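401aa long hypothetical glucose-1-phosphate thymidylyltransferase (Sulfolobus tokodaii, PDB 2GGO) probably catalyses both nucleotidyl transfer to sugar 1-phosphates and acetyl transfer to amino-sugar 1-phosphates, as a bifunctional enzyme in the synthesis of UDP-N-acetylglucosamine and UDP-N-acetylgalactosamine. Local coordinates at residues F323-L328 against T365-T370. Sequence-based numbering, arbitrary orientation.
Sequences FGAGTL and TGINVT
Thr-327 and Thr-365 meet tip to tip through their hydroxyls, with OG1 of Thr-365 donating to OG1 of Thr-327 at 2.9 Å. The same Thr-365 OG1 accepts a hydrogen bond from the amide N-H of Gly-324, N to OG1 2.9 Å and 140° at the hydrogen. That N-H is shared with Thr-365 O, which it approaches from 39° above the carbonyl plane. Thr-365 OG1 is set for this double role by chi1 of 60°, which places it between its own backbone N and carbonyl carbon; CG2 then lies against the Phe-323 ring, 3.8 Å from CE1. Next to this hydroxyl chain, the amide N of Asn-368 donates to Ala-325 O, whose position is less certain, while CB of Ala-325 packs on CG2 of Ile-367 at 4.0 Å. A water donates to Gly-326 O and, weakly, to Asn-368 OD1.

Further out, Thr-327 OG1 appears to donate to Gly-324 O within its own turn, which would set that hydroxyl's rotation, though at 2.5 Å the bond is very short and its geometry doubtful. Each segment contains a type II turn, 324-327 and 366-369, stacked as corners of successive coils of the left-handed parallel beta-helix that hexapeptide-repeat transferases form. Phe-323 also touches Ile-306 of strand 305-308. A hydrogen-bond chain from Thr-365 OG1 to Thr-327 OG1, and probably on to Gly-324 O, would give two buried threonine hydroxyls partners while joining the coils through side chains as well as backbone.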
loop_
_atom_site.group_PDB
_atom_site.type_symbol
_atom_site.label_atom_id
_atom_site.label_comp_id
_atom_site.label_asym_id
_atom_site.label_seq_id
_atom_site.Cartn_x
_atom_site.Cartn_y
_atom_site.Cartn_z
ATOM N N PHE A 323 17.542 -8.645 -11.794
ATOM C CA PHE A 323 17.123 -9.337 -12.994
ATOM C C PHE A 323 18.268 -9.850 -13.720
ATOM O O PHE A 323 19.105 -9.068 -14.156
ATOM C CB PHE A 323 16.225 -8.473 -13.967
ATOM C CG PHE A 323 14.771 -8.587 -13.592
ATOM C CD1 PHE A 323 14.453 -9.164 -12.371
ATOM C CD2 PHE A 323 13.744 -8.181 -14.415
ATOM C CE1 PHE A 323 13.086 -9.332 -11.992
ATOM C CE2 PHE A 323 12.420 -8.311 -14.050
ATOM C CZ PHE A 323 12.107 -8.862 -12.815
ATOM N N GLY A 324 18.300 -11.146 -13.958
ATOM C CA GLY A 324 19.227 -11.536 -15.061
ATOM C C GLY A 324 18.913 -10.982 -16.438
ATOM O O GLY A 324 17.711 -10.820 -16.835
ATOM N N ALA A 325 19.973 -10.767 -17.214
ATOM C CA ALA A 325 19.907 -10.382 -18.652
ATOM C C ALA A 325 18.853 -11.133 -19.287
ATOM O O ALA A 325 18.679 -12.383 -19.050
ATOM C CB ALA A 325 21.242 -10.536 -19.415
ATOM N N GLY A 326 17.989 -10.389 -19.899
ATOM C CA GLY A 326 16.904 -10.980 -20.693
ATOM C C GLY A 326 15.664 -11.386 -19.967
ATOM O O GLY A 326 14.892 -12.001 -20.601
ATOM N N THR A 327 15.450 -11.050 -18.657
ATOM C CA THR A 327 14.146 -11.478 -18.056
ATOM C C THR A 327 13.113 -10.534 -18.623
ATOM O O THR A 327 13.406 -9.334 -18.571
ATOM C CB THR A 327 14.339 -11.196 -16.642
ATOM O OG1 THR A 327 15.543 -11.822 -16.181
ATOM C CG2 THR A 327 13.080 -11.334 -15.744
ATOM N N LEU A 328 11.857 -10.913 -18.850
ATOM C CA LEU A 328 10.890 -10.122 -19.578
ATOM C C LEU A 328 9.668 -10.496 -18.790
ATOM O O LEU A 328 9.519 -11.602 -18.381
ATOM C CB LEU A 328 10.577 -10.573 -21.003
ATOM C CG LEU A 328 11.826 -10.758 -21.816
ATOM C CD1 LEU A 328 11.662 -11.160 -23.103
ATOM C CD2 LEU A 328 12.047 -9.186 -21.991
ATOM N N THR A 365 16.552 -13.439 -10.841
ATOM C CA THR A 365 16.046 -14.341 -11.903
ATOM C C THR A 365 17.262 -14.691 -12.736
ATOM O O THR A 365 18.155 -13.882 -12.860
ATOM C CB THR A 365 15.066 -13.676 -12.786
ATOM O OG1 THR A 365 15.791 -12.557 -13.373
ATOM C CG2 THR A 365 14.034 -13.027 -11.985
ATOM N N GLY A 366 17.380 -15.912 -13.258
ATOM C CA GLY A 366 18.379 -16.172 -14.260
ATOM C C GLY A 366 18.252 -15.409 -15.552
ATOM O O GLY A 366 17.207 -14.772 -15.710
ATOM N N ILE A 367 19.298 -15.325 -16.393
ATOM C CA ILE A 367 19.061 -14.821 -17.820
ATOM C C ILE A 367 17.872 -15.391 -18.551
ATOM O O ILE A 367 17.567 -16.600 -18.426
ATOM C CB ILE A 367 20.254 -14.950 -18.757
ATOM C CG1 ILE A 367 20.622 -16.482 -18.764
ATOM C CG2 ILE A 367 21.367 -14.293 -18.133
ATOM C CD1 ILE A 367 21.789 -16.964 -19.842
ATOM N N ASN A 368 17.241 -14.554 -19.371
ATOM C CA ASN A 368 16.247 -15.009 -20.352
ATOM C C ASN A 368 15.089 -15.672 -19.721
ATOM O O ASN A 368 14.511 -16.587 -20.288
ATOM C CB ASN A 368 16.906 -16.051 -21.252
ATOM C CG ASN A 368 16.494 -15.919 -22.628
ATOM O OD1 ASN A 368 15.775 -14.979 -23.003
ATOM N ND2 ASN A 368 17.019 -16.808 -23.491
ATOM N N VAL A 369 14.835 -15.283 -18.495
ATOM C CA VAL A 369 13.626 -15.644 -17.778
ATOM C C VAL A 369 12.380 -14.857 -18.357
ATOM O O VAL A 369 12.409 -13.602 -18.702
ATOM C CB VAL A 369 13.907 -15.633 -16.244
ATOM C CG1 VAL A 369 12.713 -15.200 -15.485
ATOM C CG2 VAL A 369 14.182 -17.237 -15.632
ATOM N N THR A 370 11.300 -15.621 -18.510
ATOM C CA THR A 370 9.973 -15.293 -19.004
ATOM C C THR A 370 8.964 -15.449 -17.829
ATOM O O THR A 370 8.743 -16.541 -17.314
ATOM C CB THR A 370 9.594 -16.360 -20.094
ATOM O OG1 THR A 370 10.560 -16.399 -21.142
ATOM C CG2 THR A 370 8.268 -16.111 -20.726
HETATM O O HOH W 1 15.050 -11.796 -23.509
#